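Local coordinates for protein Rnh (Ribonuclease H) (Chlorobaculum tepidum, PDB 3H08) that probably cleaves the RNA strand of RNA-DNA hybrids endonucleolytically, as a magnesium-dependent ribonuclease H, at residues G23-S36 against N128-L140. The protein carries 3 engineered substitutions. Numbering follows the deposited sequence.
Sequences GALLMYGSSRKEIS and NPYNSRADELARL. Engineered in segment 128-140: Ala134 (natural residue Cys).
Helix 129-140 packs across the hairpin of strands 23-28 and 31-36, its axis 6.3 Å from that of strand 23-28 and running at 142° to it, and comes nearest where Gly23 CA lies 4.5 Å from Ala138 CA. Glycine suits this point, since a CB would collide with the carbonyl of the engineered Ala134 and with Leu137. Arg133 grips Glu34 side-on: NE gives OE2 an almost straight bond (2.9 Å, 177°) from above the carboxylate plane, while NH2 meets OE1 on its syn side at 2.8 Å. Glu34 OE2 also accepts from Arg32 NH1; arginine, long and rich in N-H groups, lets Arg133 serve Glu136 through NH1 as well. The forked leucine at 137 lays CD2 over one guanidinium face of Arg133, while Leu137 CD1 rests on Glu34 CB. Were Arg133 cut back to an alanine, Glu34 would probably keep only Arg32 among the partners described here, and Leu137 CD2 would lose its flat support. The flexible thioether chain of Met27 bends at chi3 (-62°), which lays CE 3.5 Å from the Tyr130 ring centroid, a CH-pi contact; the flat ring offers Met27 a face and Leu25 CD2 an edge. A water bridges Ser36 OG and Leu137 O. In this RNase H fold, strand 18-28 hydrogen-bonds to strand 4-13, whose Tyr8 also meets Tyr130, and the helix brings Asp135, a predicted magnesium ligand, beside Asp10 of that strand.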
# COMPACT_ATOMS: atom_id res chain seq x y z
N GLY A 23 -3.42 4.85 4.92
CA GLY A 23 -4.84 4.72 4.78
C GLY A 23 -5.16 3.87 3.57
O GLY A 23 -4.40 3.82 2.59
N ALA A 24 -6.28 3.19 3.62
CA ALA A 24 -6.76 2.42 2.48
C ALA A 24 -8.28 2.46 2.46
O ALA A 24 -8.93 2.38 3.50
CB ALA A 24 -6.25 0.98 2.52
N LEU A 25 -8.82 2.51 1.26
CA LEU A 25 -10.24 2.46 0.99
C LEU A 25 -10.45 1.26 0.07
O LEU A 25 -9.83 1.16 -1.00
CB LEU A 25 -10.67 3.76 0.28
CG LEU A 25 -12.10 3.90 -0.14
CD1 LEU A 25 -12.99 3.56 0.96
CD2 LEU A 25 -12.30 5.34 -0.60
N LEU A 26 -11.26 0.33 0.56
CA LEU A 26 -11.62 -0.89 -0.16
C LEU A 26 -13.01 -0.74 -0.70
O LEU A 26 -13.92 -0.34 0.04
CB LEU A 26 -11.56 -2.11 0.78
CG LEU A 26 -10.16 -2.57 1.19
CD1 LEU A 26 -9.64 -1.78 2.32
CD2 LEU A 26 -10.16 -4.04 1.51
N MET A 27 -13.21 -1.05 -1.96
CA MET A 27 -14.47 -0.85 -2.65
C MET A 27 -14.93 -2.11 -3.37
O MET A 27 -14.18 -2.74 -4.10
CB MET A 27 -14.29 0.29 -3.65
CG MET A 27 -15.43 0.51 -4.52
SD MET A 27 -14.98 1.79 -5.69
CE MET A 27 -14.68 3.15 -4.61
N TYR A 28 -16.20 -2.46 -3.18
CA TYR A 28 -16.84 -3.53 -3.93
C TYR A 28 -18.28 -3.08 -4.24
O TYR A 28 -19.14 -3.09 -3.36
CB TYR A 28 -16.81 -4.80 -3.10
CG TYR A 28 -17.46 -5.98 -3.75
CD1 TYR A 28 -16.99 -6.51 -4.95
CD2 TYR A 28 -18.57 -6.59 -3.16
CE1 TYR A 28 -17.62 -7.58 -5.55
CE2 TYR A 28 -19.19 -7.66 -3.73
CZ TYR A 28 -18.72 -8.16 -4.92
OH TYR A 28 -19.37 -9.23 -5.47
N GLY A 29 -18.51 -2.64 -5.47
CA GLY A 29 -19.74 -1.97 -5.85
C GLY A 29 -20.01 -0.78 -4.96
O GLY A 29 -19.15 0.10 -4.77
N SER A 30 -21.20 -0.76 -4.36
CA SER A 30 -21.57 0.32 -3.45
C SER A 30 -21.02 0.13 -2.02
O SER A 30 -21.13 1.04 -1.20
CB SER A 30 -23.08 0.49 -3.41
OG SER A 30 -23.65 -0.69 -2.91
N SER A 31 -20.44 -1.03 -1.73
CA SER A 31 -19.83 -1.24 -0.42
C SER A 31 -18.44 -0.62 -0.33
O SER A 31 -17.65 -0.69 -1.28
CB SER A 31 -19.73 -2.72 -0.08
OG SER A 31 -19.02 -3.43 -1.06
N ARG A 32 -18.14 -0.04 0.82
CA ARG A 32 -16.86 0.59 1.08
C ARG A 32 -16.36 0.20 2.48
O ARG A 32 -17.16 -0.02 3.38
CB ARG A 32 -16.96 2.12 0.95
CG ARG A 32 -17.03 2.90 2.31
CD ARG A 32 -16.36 4.29 2.25
NE ARG A 32 -16.56 4.92 0.94
CZ ARG A 32 -16.08 6.11 0.60
NH1 ARG A 32 -15.37 6.82 1.47
NH2 ARG A 32 -16.32 6.61 -0.61
N LYS A 33 -15.05 0.11 2.64
CA LYS A 33 -14.41 -0.11 3.95
C LYS A 33 -13.19 0.80 3.99
O LYS A 33 -12.45 0.87 3.01
CB LYS A 33 -13.96 -1.58 4.10
CG LYS A 33 -13.22 -1.90 5.45
CD LYS A 33 -12.84 -3.39 5.63
CE LYS A 33 -14.02 -4.34 5.41
NZ LYS A 33 -13.68 -5.81 5.66
N GLU A 34 -13.03 1.53 5.09
CA GLU A 34 -11.90 2.39 5.34
C GLU A 34 -11.07 1.83 6.48
O GLU A 34 -11.60 1.42 7.52
CB GLU A 34 -12.35 3.81 5.67
CG GLU A 34 -13.10 4.46 4.53
CD GLU A 34 -13.60 5.87 4.80
OE1 GLU A 34 -13.62 6.34 5.98
OE2 GLU A 34 -14.00 6.52 3.80
N ILE A 35 -9.76 1.89 6.32
CA ILE A 35 -8.82 1.57 7.40
C ILE A 35 -7.71 2.59 7.39
O ILE A 35 -7.40 3.17 6.34
CB ILE A 35 -8.27 0.15 7.24
CG1 ILE A 35 -7.58 -0.03 5.91
CG2 ILE A 35 -9.41 -0.85 7.36
CD1 ILE A 35 -6.81 -1.32 5.75
N SER A 36 -7.04 2.72 8.53
CA SER A 36 -5.88 3.60 8.61
C SER A 36 -5.08 3.32 9.86
O SER A 36 -5.57 2.66 10.80
CB SER A 36 -6.37 5.03 8.67
OG SER A 36 -7.18 5.27 9.81
N ASN A 128 -8.08 11.14 -7.96
CA ASN A 128 -9.46 10.70 -7.89
C ASN A 128 -9.89 10.79 -6.43
O ASN A 128 -9.02 10.86 -5.55
CB ASN A 128 -9.58 9.26 -8.43
CG ASN A 128 -8.89 8.26 -7.55
OD1 ASN A 128 -9.44 7.84 -6.52
ND2 ASN A 128 -7.68 7.84 -7.94
N PRO A 129 -11.20 10.80 -6.15
CA PRO A 129 -11.67 11.03 -4.77
C PRO A 129 -11.37 9.91 -3.81
O PRO A 129 -11.39 10.11 -2.59
CB PRO A 129 -13.19 11.19 -4.91
CG PRO A 129 -13.55 10.81 -6.27
CD PRO A 129 -12.31 10.65 -7.11
N TYR A 130 -11.10 8.71 -4.35
CA TYR A 130 -10.85 7.54 -3.49
C TYR A 130 -9.42 7.52 -2.98
O TYR A 130 -9.19 7.37 -1.78
CB TYR A 130 -11.26 6.28 -4.21
CG TYR A 130 -12.67 6.39 -4.77
CD1 TYR A 130 -13.79 6.36 -3.92
CD2 TYR A 130 -12.87 6.61 -6.11
CE1 TYR A 130 -15.09 6.49 -4.45
CE2 TYR A 130 -14.15 6.74 -6.64
CZ TYR A 130 -15.26 6.68 -5.80
OH TYR A 130 -16.53 6.84 -6.32
N ASN A 131 -8.44 7.72 -3.85
CA ASN A 131 -7.09 7.97 -3.34
C ASN A 131 -7.04 9.21 -2.48
O ASN A 131 -6.32 9.23 -1.51
CB ASN A 131 -6.05 8.06 -4.46
CG ASN A 131 -5.64 6.71 -4.96
OD1 ASN A 131 -4.88 5.95 -4.27
ND2 ASN A 131 -6.11 6.37 -6.11
N SER A 132 -7.82 10.25 -2.81
CA SER A 132 -7.81 11.43 -1.96
C SER A 132 -8.29 11.08 -0.56
O SER A 132 -7.77 11.59 0.45
CB SER A 132 -8.69 12.50 -2.54
OG SER A 132 -8.11 13.05 -3.71
N ARG A 133 -9.32 10.25 -0.48
CA ARG A 133 -9.83 9.84 0.84
C ARG A 133 -8.81 9.02 1.60
O ARG A 133 -8.61 9.24 2.81
CB ARG A 133 -11.18 9.09 0.71
CG ARG A 133 -11.73 8.56 2.00
CD ARG A 133 -12.01 9.66 2.98
NE ARG A 133 -12.68 9.12 4.15
CZ ARG A 133 -12.75 9.71 5.31
NH1 ARG A 133 -12.24 10.90 5.47
NH2 ARG A 133 -13.40 9.13 6.30
N ALA A 134 -8.15 8.10 0.91
CA ALA A 134 -7.08 7.31 1.51
C ALA A 134 -5.97 8.22 2.07
O ALA A 134 -5.47 7.99 3.20
CB ALA A 134 -6.52 6.33 0.49
N ASP A 135 -5.58 9.24 1.30
CA ASP A 135 -4.60 10.24 1.75
C ASP A 135 -5.08 10.99 3.00
O ASP A 135 -4.31 11.17 3.97
CB ASP A 135 -4.32 11.19 0.60
CG ASP A 135 -3.30 12.27 0.96
OD1 ASP A 135 -2.13 11.92 1.27
OD2 ASP A 135 -3.68 13.44 0.96
N GLU A 136 -6.36 11.41 3.00
CA GLU A 136 -6.96 12.10 4.12
C GLU A 136 -6.92 11.20 5.35
O GLU A 136 -6.59 11.66 6.43
CB GLU A 136 -8.42 12.47 3.80
CG GLU A 136 -9.15 13.32 4.79
CD GLU A 136 -10.62 13.59 4.43
OE1 GLU A 136 -11.17 12.94 3.48
OE2 GLU A 136 -11.23 14.47 5.06
N LEU A 137 -7.22 9.92 5.18
CA LEU A 137 -7.22 8.99 6.29
C LEU A 137 -5.81 8.81 6.87
O LEU A 137 -5.62 8.76 8.08
CB LEU A 137 -7.72 7.63 5.81
CG LEU A 137 -9.23 7.52 5.61
CD1 LEU A 137 -9.55 6.20 4.96
CD2 LEU A 137 -9.94 7.68 6.89
N ALA A 138 -4.80 8.82 6.00
CA ALA A 138 -3.41 8.68 6.47
C ALA A 138 -3.02 9.90 7.29
O ALA A 138 -2.39 9.80 8.36
CB ALA A 138 -2.47 8.55 5.33
N ARG A 139 -3.39 11.07 6.80
CA ARG A 139 -3.08 12.32 7.48
C ARG A 139 -3.85 12.44 8.79
O ARG A 139 -3.33 13.00 9.77
CB ARG A 139 -3.32 13.50 6.57
CG ARG A 139 -2.25 13.61 5.45
CD ARG A 139 -2.41 14.86 4.61
NE ARG A 139 -3.50 14.75 3.71
CZ ARG A 139 -4.46 15.64 3.52
NH1 ARG A 139 -4.55 16.80 4.17
NH2 ARG A 139 -5.36 15.33 2.61
N LEU A 140 -5.08 11.96 8.77
CA LEU A 140 -5.95 11.86 9.94
C LEU A 140 -5.26 11.10 11.07
O LEU A 140 -5.29 11.50 12.22
CB LEU A 140 -7.25 11.14 9.52
CG LEU A 140 -8.60 11.37 10.21
CD1 LEU A 140 -8.76 12.76 10.86
CD2 LEU A 140 -9.73 11.12 9.17
O HOH W 1 -7.53 7.88 10.07